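Local coordinates for GNAT family acetyltransferase (Mycobacterium smegmatis, PDB 6C30), which probably catalyses transfer of an acetyl group from acetyl-CoA to an amino group, as expected of a RimJ-type N-acetyltransferase of the GNAT family, at residues Y119-S124 / G128-A133; H49-W54 / M60-R65; A134-L139 / H206-A211; G138-F143 / E198-S203. All coordinates share one frame; numbering follows the deposited sequence.

Overall arrangement
Helix 130-143 ties three of the four contacts together. Interaction 1 sets its first turn against strand 114-121, beside the loop that in GNAT relatives holds the pyrophosphate of acetyl-CoA; this structure is the apo form. Interaction 3, about 13 Å from interaction 1 centre to centre, packs the helix middle against the C-terminal helix 204-217. Interaction 4, its centre about 8 Å from that of interaction 3, shares G138 and L139 with it and sets the end of the helix against the loop before helix 204-217. Interaction 2 stands at the other end, about 32 Å from interaction 4 between centres, yet touches interaction 1: H50 CD2 lies 3.5 Å from S123 CB, and L51 packs on W120.

Interaction 1. Residues Y119-S124 / G128-A133; sequences YWVASS and GGIATA
Y119 has its CG between the backbone N and the carbonyl carbon (chi1 72°), and this rotation carries the ring out from strand 114-121 to the start of helix 130-143, where A131 waits. Two residues further on, V121 turns CG1 anti to the backbone N (chi1 173°), leaving CG2 as the branch that faces the helix. The contacts that result are all apolar. A131 CB approaches one flank of the tyrosine ring obliquely, 3.6 Å from Y119 CE1 and a little further from CD1. The same methyl lies 4.0 Å from V121 CG2, so it sits in the notch between the two strand side chains. V121 CG2 is in turn 4.0 Å from I130 CG2, and these two branched chains cross at a slant. Beyond the contact, the Y119 hydroxyl is hydrogen-bonded to that of S162 on helix 160-169, which anchors the far end of the ring, while V121 and I130 both continue onto I92 of strand 88-94. G129 is the N-cap, and its O receives A133 N at 3.1 Å, closing the first helical turn. The G129-I130-A131 run matches the G-x-A end of the GNAT motif A signature. Strand, loop and helix thus form the first half of a beta-alpha-beta unit completed by strand 150-155; the loop between strand 114-121 and helix 130-143 is the one that in relatives wraps the pyrophosphate of acetyl-CoA.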
loop_
_atom_site.group_PDB
_atom_site.type_symbol
_atom_site.label_atom_id
_atom_site.label_comp_id
_atom_site.label_asym_id
_atom_site.label_seq_id
_atom_site.Cartn_x
_atom_site.Cartn_y
_atom_site.Cartn_z
ATOM N N TYR A 119 -3.945 -19.328 0.170
ATOM C CA TYR A 119 -4.461 -18.059 0.668
ATOM C C TYR A 119 -5.281 -18.288 1.923
ATOM O O TYR A 119 -5.783 -19.392 2.177
ATOM C CB TYR A 119 -5.333 -17.369 -0.405
ATOM C CG TYR A 119 -6.653 -18.091 -0.590
ATOM C CD1 TYR A 119 -7.801 -17.684 0.084
ATOM C CD2 TYR A 119 -6.735 -19.218 -1.397
ATOM C CE1 TYR A 119 -8.997 -18.376 -0.052
ATOM C CE2 TYR A 119 -7.920 -19.917 -1.539
ATOM C CZ TYR A 119 -9.041 -19.490 -0.862
ATOM O OH TYR A 119 -10.209 -20.195 -1.009
ATOM N N TRP A 120 -5.447 -17.222 2.693
ATOM C CA TRP A 120 -6.480 -17.177 3.716
ATOM C C TRP A 120 -6.866 -15.722 3.927
ATOM O O TRP A 120 -6.060 -14.809 3.708
ATOM C CB TRP A 120 -6.018 -17.838 5.021
ATOM C CG TRP A 120 -4.969 -17.069 5.760
ATOM C CD1 TRP A 120 -3.610 -17.165 5.607
ATOM C CD2 TRP A 120 -5.190 -16.076 6.767
ATOM N NE1 TRP A 120 -2.984 -16.290 6.461
ATOM C CE2 TRP A 120 -3.926 -15.611 7.184
ATOM C CE3 TRP A 120 -6.334 -15.546 7.368
ATOM C CZ2 TRP A 120 -3.772 -14.630 8.165
ATOM C CZ3 TRP A 120 -6.183 -14.578 8.342
ATOM C CH2 TRP A 120 -4.908 -14.129 8.729
ATOM N N VAL A 121 -8.119 -15.517 4.316
ATOM C CA VAL A 121 -8.672 -14.190 4.572
ATOM C C VAL A 121 -9.382 -14.204 5.923
ATOM O O VAL A 121 -10.048 -15.180 6.262
ATOM C CB VAL A 121 -9.662 -13.768 3.447
ATOM C CG1 VAL A 121 -10.366 -12.457 3.793
ATOM C CG2 VAL A 121 -8.947 -13.641 2.123
ATOM N N ALA A 122 -9.230 -13.120 6.676
ATOM C CA ALA A 122 -9.918 -12.938 7.952
ATOM C C ALA A 122 -11.405 -13.272 7.839
ATOM O O ALA A 122 -12.079 -12.842 6.896
ATOM C CB ALA A 122 -9.734 -11.512 8.444
ATOM N N SER A 123 -11.906 -14.034 8.810
ATOM C CA SER A 123 -13.269 -14.573 8.739
ATOM C C SER A 123 -14.346 -13.494 8.636
ATOM O O SER A 123 -15.369 -13.699 7.983
ATOM C CB SER A 123 -13.549 -15.457 9.957
ATOM O OG SER A 123 -13.596 -14.680 11.134
ATOM N N SER A 124 -14.116 -12.346 9.262
ATOM C CA SER A 124 -15.104 -11.265 9.227
ATOM C C SER A 124 -15.163 -10.599 7.857
ATOM O O SER A 124 -16.038 -9.766 7.600
ATOM C CB SER A 124 -14.793 -10.220 10.294
ATOM O OG SER A 124 -13.557 -9.585 10.037
ATOM N N GLY A 128 -16.652 -11.780 0.151
ATOM C CA GLY A 128 -16.794 -10.424 -0.351
ATOM C C GLY A 128 -15.896 -10.106 -1.538
ATOM O O GLY A 128 -15.768 -8.950 -1.933
ATOM N N GLY A 129 -15.268 -11.128 -2.107
ATOM C CA GLY A 129 -14.413 -10.940 -3.267
ATOM C C GLY A 129 -12.943 -10.681 -2.970
ATOM O O GLY A 129 -12.154 -10.437 -3.889
ATOM N N ILE A 130 -12.562 -10.719 -1.693
ATOM C CA ILE A 130 -11.164 -10.442 -1.365
ATOM C C ILE A 130 -10.267 -11.610 -1.788
ATOM O O ILE A 130 -9.230 -11.403 -2.419
ATOM C CB ILE A 130 -10.984 -10.128 0.128
ATOM C CG1 ILE A 130 -11.718 -8.827 0.487
ATOM C CG2 ILE A 130 -9.502 -10.019 0.478
ATOM C CD1 ILE A 130 -11.735 -8.522 1.975
ATOM N N ALA A 131 -10.690 -12.832 -1.491
ATOM C CA ALA A 131 -9.882 -13.991 -1.871
ATOM C C ALA A 131 -9.797 -14.164 -3.382
ATOM O O ALA A 131 -8.735 -14.453 -3.909
ATOM C CB ALA A 131 -10.420 -15.248 -1.232
ATOM N N THR A 132 -10.910 -13.969 -4.090
ATOM C CA THR A 132 -10.855 -14.096 -5.545
ATOM C C THR A 132 -9.954 -13.017 -6.147
ATOM O O THR A 132 -9.181 -13.302 -7.055
ATOM C CB THR A 132 -12.250 -14.033 -6.185
ATOM O OG1 THR A 132 -12.920 -12.842 -5.754
ATOM C CG2 THR A 132 -13.072 -15.256 -5.798
ATOM N N ALA A 133 -10.011 -11.802 -5.609
ATOM C CA ALA A 133 -9.124 -10.746 -6.082
ATOM C C ALA A 133 -7.657 -11.060 -5.808
ATOM O O ALA A 133 -6.796 -10.822 -6.656
ATOM C CB ALA A 133 -9.496 -9.408 -5.449
#

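Interaction 2. Residues H49-W54 / M60-R65; sequences HHLEPW and MDWKVR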
loop_
_atom_site.group_PDB
_atom_site.type_symbol
_atom_site.label_atom_id
_atom_site.label_comp_id
_atom_site.label_asym_id
_atom_site.label_seq_id
_atom_site.Cartn_x
_atom_site.Cartn_y
_atom_site.Cartn_z
ATOM N N HIS A 49 -10.708 -21.434 14.891
ATOM C CA HIS A 49 -11.647 -22.503 14.561
ATOM C C HIS A 49 -12.171 -22.434 13.143
ATOM O O HIS A 49 -12.708 -23.416 12.639
ATOM C CB HIS A 49 -12.772 -22.503 15.586
ATOM C CG HIS A 49 -12.261 -22.579 16.989
ATOM N ND1 HIS A 49 -11.448 -23.603 17.420
ATOM C CD2 HIS A 49 -12.407 -21.741 18.042
ATOM C CE1 HIS A 49 -11.137 -23.407 18.688
ATOM N NE2 HIS A 49 -11.702 -22.284 19.089
ATOM N N HIS A 50 -11.936 -21.322 12.458
ATOM C CA HIS A 50 -12.201 -21.247 11.032
ATOM C C HIS A 50 -11.051 -21.790 10.201
ATOM O O HIS A 50 -11.260 -22.247 9.075
ATOM C CB HIS A 50 -12.465 -19.805 10.612
ATOM C CG HIS A 50 -13.616 -19.178 11.324
ATOM N ND1 HIS A 50 -14.915 -19.608 11.153
ATOM C CD2 HIS A 50 -13.672 -18.142 12.193
ATOM C CE1 HIS A 50 -15.722 -18.863 11.887
ATOM N NE2 HIS A 50 -14.993 -17.965 12.529
ATOM N N LEU A 51 -9.838 -21.717 10.744
ATOM C CA LEU A 51 -8.635 -22.056 9.989
ATOM C C LEU A 51 -8.113 -23.453 10.281
ATOM O O LEU A 51 -7.698 -24.171 9.365
ATOM C CB LEU A 51 -7.533 -21.032 10.281
ATOM C CG LEU A 51 -7.808 -19.618 9.778
ATOM C CD1 LEU A 51 -6.873 -18.619 10.452
ATOM C CD2 LEU A 51 -7.673 -19.554 8.257
ATOM N N GLU A 52 -8.132 -23.842 11.553
ATOM C CA GLU A 52 -7.478 -25.087 11.954
ATOM C C GLU A 52 -8.040 -26.370 11.285
ATOM O O GLU A 52 -7.267 -27.287 11.000
ATOM C CB GLU A 52 -7.513 -25.228 13.483
ATOM C CG GLU A 52 -6.558 -26.302 14.006
ATOM C CD GLU A 52 -6.334 -26.226 15.503
ATOM O OE1 GLU A 52 -7.237 -25.759 16.218
ATOM O OE2 GLU A 52 -5.249 -26.649 15.965
ATOM N N PRO A 53 -9.355 -26.443 10.997
ATOM C CA PRO A 53 -9.805 -27.674 10.326
ATOM C C PRO A 53 -9.184 -27.886 8.945
ATOM O O PRO A 53 -9.276 -29.006 8.424
ATOM C CB PRO A 53 -11.318 -27.468 10.190
ATOM C CG PRO A 53 -11.664 -26.533 11.287
ATOM C CD PRO A 53 -10.499 -25.603 11.403
ATOM N N TRP A 54 -8.570 -26.847 8.376
ATOM C CA TRP A 54 -8.103 -26.871 6.987
ATOM C C TRP A 54 -6.593 -26.692 6.877
ATOM O O TRP A 54 -6.046 -26.753 5.785
ATOM C CB TRP A 54 -8.820 -25.787 6.159
ATOM C CG TRP A 54 -10.282 -25.776 6.440
ATOM C CD1 TRP A 54 -10.961 -24.875 7.208
ATOM C CD2 TRP A 54 -11.236 -26.752 6.023
ATOM N NE1 TRP A 54 -12.290 -25.218 7.274
ATOM C CE2 TRP A 54 -12.485 -26.368 6.554
ATOM C CE3 TRP A 54 -11.161 -27.908 5.239
ATOM C CZ2 TRP A 54 -13.648 -27.104 6.333
ATOM C CZ3 TRP A 54 -12.318 -28.637 5.015
ATOM C CH2 TRP A 54 -13.545 -28.235 5.563
ATOM N N MET A 60 2.327 -28.248 17.013
ATOM C CA MET A 60 2.285 -27.480 18.243
ATOM C C MET A 60 0.922 -26.845 18.445
ATOM O O MET A 60 0.086 -26.814 17.536
ATOM C CB MET A 60 3.381 -26.420 18.255
ATOM C CG MET A 60 3.110 -25.267 17.336
ATOM S SD MET A 60 4.530 -24.163 17.160
ATOM C CE MET A 60 5.448 -25.003 15.888
ATOM N N ASP A 61 0.693 -26.368 19.660
ATOM C CA ASP A 61 -0.566 -25.763 20.004
ATOM C C ASP A 61 -0.785 -24.521 19.151
ATOM O O ASP A 61 0.149 -23.757 18.910
ATOM C CB ASP A 61 -0.585 -25.414 21.487
ATOM C CG ASP A 61 -1.864 -24.759 21.908
ATOM O OD1 ASP A 61 -2.882 -25.471 22.043
ATOM O OD2 ASP A 61 -1.851 -23.529 22.102
ATOM N N TRP A 62 -2.015 -24.326 18.695
ATOM C CA TRP A 62 -2.359 -23.195 17.835
ATOM C C TRP A 62 -1.982 -21.872 18.472
ATOM O O TRP A 62 -1.533 -20.947 17.780
ATOM C CB TRP A 62 -3.853 -23.201 17.524
ATOM C CG TRP A 62 -4.261 -22.192 16.493
ATOM C CD1 TRP A 62 -4.647 -20.895 16.704
ATOM C CD2 TRP A 62 -4.329 -22.405 15.083
ATOM N NE1 TRP A 62 -4.953 -20.295 15.509
ATOM C CE2 TRP A 62 -4.764 -21.200 14.496
ATOM C CE3 TRP A 62 -4.065 -23.503 14.255
ATOM C CZ2 TRP A 62 -4.936 -21.058 13.114
ATOM C CZ3 TRP A 62 -4.236 -23.359 12.888
ATOM C CH2 TRP A 62 -4.664 -22.144 12.330
ATOM N N LYS A 63 -2.178 -21.760 19.785
ATOM C CA LYS A 63 -1.953 -20.494 20.466
ATOM C C LYS A 63 -0.469 -20.211 20.630
ATOM O O LYS A 63 -0.064 -19.051 20.716
ATOM C CB LYS A 63 -2.664 -20.490 21.822
ATOM C CG LYS A 63 -4.181 -20.586 21.677
ATOM C CD LYS A 63 -4.897 -20.500 23.016
ATOM C CE LYS A 63 -4.608 -21.715 23.882
ATOM N NZ LYS A 63 -4.997 -23.000 23.216
ATOM N N VAL A 64 0.338 -21.264 20.647
ATOM C CA VAL A 64 1.784 -21.106 20.713
ATOM C C VAL A 64 2.305 -20.698 19.342
ATOM O O VAL A 64 3.095 -19.757 19.214
ATOM C CB VAL A 64 2.471 -22.401 21.188
ATOM C CG1 VAL A 64 3.981 -22.293 21.033
ATOM C CG2 VAL A 64 2.093 -22.695 22.630
ATOM N N ARG A 65 1.850 -21.401 18.315
ATOM C CA ARG A 65 2.254 -21.133 16.942
ATOM C C ARG A 65 1.936 -19.701 16.530
ATOM O O ARG A 65 2.719 -19.070 15.818
ATOM C CB ARG A 65 1.576 -22.121 15.981
ATOM C CG ARG A 65 1.770 -21.824 14.498
ATOM C CD ARG A 65 3.232 -21.965 14.065
ATOM N NE ARG A 65 3.357 -21.839 12.615
ATOM C CZ ARG A 65 4.489 -22.016 11.942
ATOM N NH1 ARG A 65 5.605 -22.315 12.591
ATOM N NH2 ARG A 65 4.503 -21.878 10.621
HETATM O O HOH W 1 -1.887 -26.100 15.958
HETATM O O HOH W 2 -4.126 -26.354 18.727
#
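W62 meets L51 and E52 through its six-membered ring. E52 CB lies over one face, 4.2 Å from the centroid and 28° off the normal, a CH-pi contact. From there the glutamate chain runs on past the ring, with CG 3.8 Å from W62 CE3. L51 comes to the outer end of the indole at about a right angle, its CB 3.7 Å from W62 CH2. With CG anti to the backbone N (chi1 -172°), W62 reaches across to helix 48-51. These short helices lie in the helical connection between strand 25-31 and strand 88-94, a region that in GNAT relatives often borders the acceptor-substrate site. The polar links between the segments run through water. Water 2 accepts from W62 N at 2.9 Å and donates to E52 OE2 at 3.0 Å; water 1 donates to M60 O at 2.6 Å and only weakly to OE2. E52 OE1 is held separately by Q48 NE2, and W62 NE1 donates to R44 O on helix 37-46. D61, the N-cap of helix 62-65, receives K63 N on OD2 at 2.9 Å from above the carboxylate plane. Apart from this cap, D61 OD2 also lies 3.4 Å from K63 NZ, a long salt bridge.

Interaction 3. Residues A134-L139 / H206-A211; sequences ALAMGL and HRLVAA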
loop_
_atom_site.group_PDB
_atom_site.type_symbol
_atom_site.label_atom_id
_atom_site.label_comp_id
_atom_site.label_asym_id
_atom_site.label_seq_id
_atom_site.Cartn_x
_atom_site.Cartn_y
_atom_site.Cartn_z
ATOM N N ALA A 134 -7.383 -11.591 -4.620
ATOM C CA ALA A 134 -6.014 -11.942 -4.256
ATOM C C ALA A 134 -5.457 -13.033 -5.167
ATOM O O ALA A 134 -4.324 -12.939 -5.649
ATOM C CB ALA A 134 -5.946 -12.379 -2.799
ATOM N N LEU A 135 -6.252 -14.069 -5.406
ATOM C CA LEU A 135 -5.836 -15.124 -6.317
ATOM C C LEU A 135 -5.625 -14.605 -7.739
ATOM O O LEU A 135 -4.661 -14.979 -8.412
ATOM C CB LEU A 135 -6.867 -16.252 -6.323
ATOM C CG LEU A 135 -6.899 -17.091 -5.048
ATOM C CD1 LEU A 135 -8.161 -17.916 -5.027
ATOM C CD2 LEU A 135 -5.688 -18.008 -4.967
ATOM N N ALA A 136 -6.535 -13.754 -8.202
ATOM C CA ALA A 136 -6.421 -13.207 -9.556
ATOM C C ALA A 136 -5.157 -12.367 -9.718
ATOM O O ALA A 136 -4.451 -12.463 -10.719
ATOM C CB ALA A 136 -7.657 -12.385 -9.895
ATOM N N MET A 137 -4.865 -11.546 -8.713
ATOM C CA MET A 137 -3.626 -10.778 -8.699
ATOM C C MET A 137 -2.412 -11.699 -8.660
ATOM O O MET A 137 -1.428 -11.476 -9.355
ATOM C CB MET A 137 -3.595 -9.829 -7.499
ATOM C CG MET A 137 -4.455 -8.585 -7.688
ATOM S SD MET A 137 -4.212 -7.355 -6.389
ATOM C CE MET A 137 -5.099 -8.101 -5.032
ATOM N N GLY A 138 -2.485 -12.741 -7.833
ATOM C CA GLY A 138 -1.394 -13.690 -7.742
ATOM C C GLY A 138 -1.102 -14.329 -9.082
ATOM O O GLY A 138 0.058 -14.423 -9.506
ATOM N N LEU A 139 -2.164 -14.777 -9.750
ATOM C CA LEU A 139 -2.024 -15.400 -11.063
ATOM C C LEU A 139 -1.411 -14.442 -12.068
ATOM O O LEU A 139 -0.515 -14.822 -12.815
ATOM C CB LEU A 139 -3.377 -15.901 -11.574
ATOM C CG LEU A 139 -3.946 -17.108 -10.834
ATOM C CD1 LEU A 139 -5.352 -17.403 -11.336
ATOM C CD2 LEU A 139 -3.033 -18.327 -10.996
ATOM N N HIS A 206 -8.419 -12.863 -15.172
ATOM C CA HIS A 206 -7.974 -11.720 -15.954
ATOM C C HIS A 206 -9.037 -10.629 -15.983
ATOM O O HIS A 206 -8.710 -9.452 -15.856
ATOM C CB HIS A 206 -7.615 -12.126 -17.379
ATOM C CG HIS A 206 -7.267 -10.962 -18.251
ATOM N ND1 HIS A 206 -6.076 -10.276 -18.136
ATOM C CD2 HIS A 206 -7.973 -10.333 -19.219
ATOM C CE1 HIS A 206 -6.053 -9.290 -19.014
ATOM N NE2 HIS A 206 -7.193 -9.301 -19.683
ATOM N N ARG A 207 -10.302 -11.014 -16.135
ATOM C CA ARG A 207 -11.374 -10.025 -16.176
ATOM C C ARG A 207 -11.465 -9.283 -14.847
ATOM O O ARG A 207 -11.693 -8.077 -14.818
ATOM C CB ARG A 207 -12.714 -10.680 -16.526
ATOM C CG ARG A 207 -12.768 -11.176 -17.972
ATOM C CD ARG A 207 -14.173 -11.569 -18.417
ATOM N NE ARG A 207 -14.718 -12.692 -17.657
ATOM C CZ ARG A 207 -14.469 -13.970 -17.926
ATOM N NH1 ARG A 207 -13.663 -14.297 -18.927
ATOM N NH2 ARG A 207 -15.021 -14.917 -17.180
ATOM N N LEU A 208 -11.249 -9.997 -13.746
ATOM C CA LEU A 208 -11.338 -9.384 -12.423
ATOM C C LEU A 208 -10.251 -8.321 -12.252
ATOM O O LEU A 208 -10.523 -7.200 -11.808
ATOM C CB LEU A 208 -11.228 -10.464 -11.334
ATOM C CG LEU A 208 -11.564 -10.122 -9.875
ATOM C CD1 LEU A 208 -11.725 -11.409 -9.062
ATOM C CD2 LEU A 208 -10.524 -9.213 -9.206
ATOM N N VAL A 209 -9.021 -8.678 -12.599
ATOM C CA VAL A 209 -7.911 -7.755 -12.456
ATOM C C VAL A 209 -8.081 -6.544 -13.380
ATOM O O VAL A 209 -7.871 -5.406 -12.960
ATOM C CB VAL A 209 -6.571 -8.464 -12.732
ATOM C CG1 VAL A 209 -5.461 -7.448 -12.929
ATOM C CG2 VAL A 209 -6.233 -9.413 -11.589
ATOM N N ALA A 210 -8.493 -6.779 -14.625
ATOM C CA ALA A 210 -8.660 -5.677 -15.577
ATOM C C ALA A 210 -9.733 -4.707 -15.093
ATOM O O ALA A 210 -9.533 -3.494 -15.125
ATOM C CB ALA A 210 -9.003 -6.214 -16.959
ATOM N N ALA A 211 -10.858 -5.239 -14.632
ATOM C CA ALA A 211 -11.936 -4.411 -14.112
ATOM C C ALA A 211 -11.490 -3.688 -12.845
ATOM O O ALA A 211 -11.827 -2.521 -12.633
ATOM C CB ALA A 211 -13.175 -5.253 -13.836
#
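V209 points its side chain at helix 130-143, and the way in can be traced atom by atom. Its CB stands back, about 5.0 Å from A136 CB. The branching there decides what follows: with CG1 anti to the backbone N (chi1 166°), CG2 is the methyl sent across the gap, while CG1 stays back and makes no contact with segment 134-139. The CG2 tip settles against the backbone of the opposing helix as well as its side chains. V209 CG2 is 3.6 Å from A136 O and 3.7 Å from A136 CB. V209 CG2 also lies 3.8 Å from M137 N, so one methyl spans the junction between two residues. M137 contributes little more than its CG, at 4.4 Å from V209 CG2. L208 CD1 reaches the A136 methyl from a second direction, roughly at right angles to V209 CG2 and 4.3 Å from A136 CB, so two consecutive residues of helix 204-217 touch it. The small side chain fits the geometry: the CA atoms of A136 and V209 are only 6.4 Å apart, and the segment axes approach to 8.8 Å. They cross at -96°, almost perpendicular, which confines the contact to a short patch.

Around this crossing L208 also reaches T132 and A133 one turn earlier, and both L208 and M137 lean on L20 of strand 17-22. L135, on another side of the same helix, packs against helix 160-169 and strand 114-121. The C-terminal helix 204-217 thus lies across helix 130-143, which itself rests on the central sheet.

Interaction 4. Residues G138-F143 / E198-S203; sequences GLDHCF and EELPQS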
loop_
_atom_site.group_PDB
_atom_site.type_symbol
_atom_site.label_atom_id
_atom_site.label_comp_id
_atom_site.label_asym_id
_atom_site.label_seq_id
_atom_site.Cartn_x
_atom_site.Cartn_y
_atom_site.Cartn_z
ATOM N N GLY A 138 -2.485 -12.741 -7.833
ATOM C CA GLY A 138 -1.394 -13.690 -7.742
ATOM C C GLY A 138 -1.102 -14.329 -9.082
ATOM O O GLY A 138 0.058 -14.423 -9.506
ATOM N N LEU A 139 -2.164 -14.777 -9.750
ATOM C CA LEU A 139 -2.024 -15.400 -11.063
ATOM C C LEU A 139 -1.411 -14.442 -12.068
ATOM O O LEU A 139 -0.515 -14.822 -12.815
ATOM C CB LEU A 139 -3.377 -15.901 -11.574
ATOM C CG LEU A 139 -3.946 -17.108 -10.834
ATOM C CD1 LEU A 139 -5.352 -17.403 -11.336
ATOM C CD2 LEU A 139 -3.033 -18.327 -10.996
ATOM N N ASP A 140 -1.899 -13.205 -12.102
ATOM C CA ASP A 140 -1.368 -12.253 -13.068
ATOM C C ASP A 140 0.122 -12.037 -12.835
ATOM O O ASP A 140 0.922 -12.044 -13.769
ATOM C CB ASP A 140 -2.121 -10.926 -12.989
ATOM C CG ASP A 140 -1.705 -9.966 -14.081
ATOM O OD1 ASP A 140 -2.144 -10.165 -15.235
ATOM O OD2 ASP A 140 -0.943 -9.021 -13.786
ATOM N N HIS A 141 0.495 -11.874 -11.572
ATOM C CA HIS A 141 1.890 -11.682 -11.222
ATOM C C HIS A 141 2.748 -12.897 -11.588
ATOM O O HIS A 141 3.842 -12.760 -12.131
ATOM C CB HIS A 141 2.010 -11.378 -9.729
ATOM C CG HIS A 141 3.361 -10.892 -9.327
ATOM N ND1 HIS A 141 3.856 -9.673 -9.731
ATOM C CD2 HIS A 141 4.328 -11.461 -8.567
ATOM C CE1 HIS A 141 5.067 -9.506 -9.232
ATOM N NE2 HIS A 141 5.376 -10.574 -8.518
ATOM N N CYS A 142 2.245 -14.089 -11.286
ATOM C CA CYS A 142 2.990 -15.314 -11.571
ATOM C C CYS A 142 3.211 -15.535 -13.061
ATOM O O CYS A 142 4.276 -15.993 -13.467
ATOM C CB CYS A 142 2.267 -16.521 -10.979
ATOM S SG CYS A 142 2.482 -16.671 -9.189
ATOM N N PHE A 143 2.200 -15.219 -13.863
ATOM C CA PHE A 143 2.265 -15.496 -15.297
ATOM C C PHE A 143 2.963 -14.371 -16.062
ATOM O O PHE A 143 3.199 -14.489 -17.268
ATOM C CB PHE A 143 0.858 -15.737 -15.858
ATOM C CG PHE A 143 0.233 -17.037 -15.408
ATOM C CD1 PHE A 143 1.013 -18.146 -15.132
ATOM C CD2 PHE A 143 -1.141 -17.139 -15.261
ATOM C CE1 PHE A 143 0.422 -19.341 -14.715
ATOM C CE2 PHE A 143 -1.733 -18.327 -14.845
ATOM C CZ PHE A 143 -0.949 -19.427 -14.581
ATOM N N GLU A 198 -1.615 -20.105 -20.772
ATOM C CA GLU A 198 -2.444 -20.045 -21.985
ATOM C C GLU A 198 -3.897 -19.679 -21.677
ATOM O O GLU A 198 -4.584 -19.093 -22.513
ATOM C CB GLU A 198 -2.412 -21.385 -22.734
ATOM C CG GLU A 198 -1.035 -21.817 -23.233
ATOM C CD GLU A 198 -0.295 -22.693 -22.237
ATOM O OE1 GLU A 198 -0.714 -22.738 -21.063
ATOM O OE2 GLU A 198 0.703 -23.333 -22.626
ATOM N N GLU A 199 -4.366 -20.029 -20.481
ATOM C CA GLU A 199 -5.763 -19.838 -20.108
ATOM C C GLU A 199 -6.042 -18.465 -19.514
ATOM O O GLU A 199 -7.198 -18.106 -19.304
ATOM C CB GLU A 199 -6.199 -20.894 -19.095
ATOM C CG GLU A 199 -5.904 -22.323 -19.492
ATOM C CD GLU A 199 -6.284 -23.296 -18.399
ATOM O OE1 GLU A 199 -7.495 -23.517 -18.169
ATOM O OE2 GLU A 199 -5.362 -23.837 -17.749
ATOM N N LEU A 200 -4.989 -17.716 -19.209
ATOM C CA LEU A 200 -5.181 -16.459 -18.483
ATOM C C LEU A 200 -6.077 -15.447 -19.223
ATOM O O LEU A 200 -7.027 -14.951 -18.628
ATOM C CB LEU A 200 -3.834 -15.817 -18.137
ATOM C CG LEU A 200 -3.999 -14.574 -17.255
ATOM C CD1 LEU A 200 -4.631 -14.954 -15.926
ATOM C CD2 LEU A 200 -2.670 -13.866 -17.038
ATOM N N PRO A 201 -5.802 -15.155 -20.516
ATOM C CA PRO A 201 -6.610 -14.117 -21.183
ATOM C C PRO A 201 -8.122 -14.332 -21.159
ATOM O O PRO A 201 -8.866 -13.360 -21.034
ATOM C CB PRO A 201 -6.109 -14.169 -22.629
ATOM C CG PRO A 201 -4.728 -14.646 -22.525
ATOM C CD PRO A 201 -4.741 -15.656 -21.409
ATOM N N GLN A 202 -8.574 -15.572 -21.271
ATOM C CA GLN A 202 -10.007 -15.853 -21.310
ATOM C C GLN A 202 -10.581 -16.143 -19.922
ATOM O O GLN A 202 -11.752 -16.501 -19.785
ATOM C CB GLN A 202 -10.289 -17.038 -22.240
ATOM C CG GLN A 202 -10.369 -16.690 -23.722
ATOM C CD GLN A 202 -11.599 -15.878 -24.069
ATOM O OE1 GLN A 202 -11.498 -14.695 -24.405
ATOM N NE2 GLN A 202 -12.772 -16.501 -23.977
ATOM N N SER A 203 -9.759 -15.994 -18.885
ATOM C CA SER A 203 -10.173 -16.393 -17.542
ATOM C C SER A 203 -10.902 -15.286 -16.786
ATOM O O SER A 203 -10.680 -14.095 -17.033
ATOM C CB SER A 203 -8.962 -16.843 -16.714
ATOM O OG SER A 203 -8.154 -15.735 -16.348
#
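The loop linking strand 186-196 to the C-terminal helix 204-217 is pinned to the last turns of helix 130-143 by L200, which reaches F143 and D140. The leucine has CG anti to its backbone N (chi1 -174°), and this extends the isobutyl group toward the helix. CD2 does most of the touching. It sits at the edge of the F143 ring, near the ring plane, with L200 CD2 4.0 Å from F143 CD2 and 4.2 Å from F143 CB. L200 CB and CD1 approach the same ring carbon, so three carbons of the leucine gather at F143 CD2. L200 CD2 also lies 4.2 Å from D140 OD1, where the aspartate crosses the leucine at about a right angle.

The loop has its own internal order. L200 to S203 form a type I beta turn, closed by S203 N donating to L200 O at 2.9 Å. The serine hydroxyl binds the same carbonyl more closely, S203 OG to L200 O at 2.7 Å, in the carbonyl plane and on a lone pair. One oxygen is thus gripped twice. S203 is also the N-cap of helix 204-217, its OG accepting from H206 N.

Since the L200 side chain is wholly hydrocarbon, D140 gains no polar partner from it; its OD2 forms a salt bridge with R213 of helix 204-217 instead. That pairing would be expected to keep the carboxylate ionised and turned to the arginine, while the attraction between L200 and F143 is presumably dispersion and the exclusion of water.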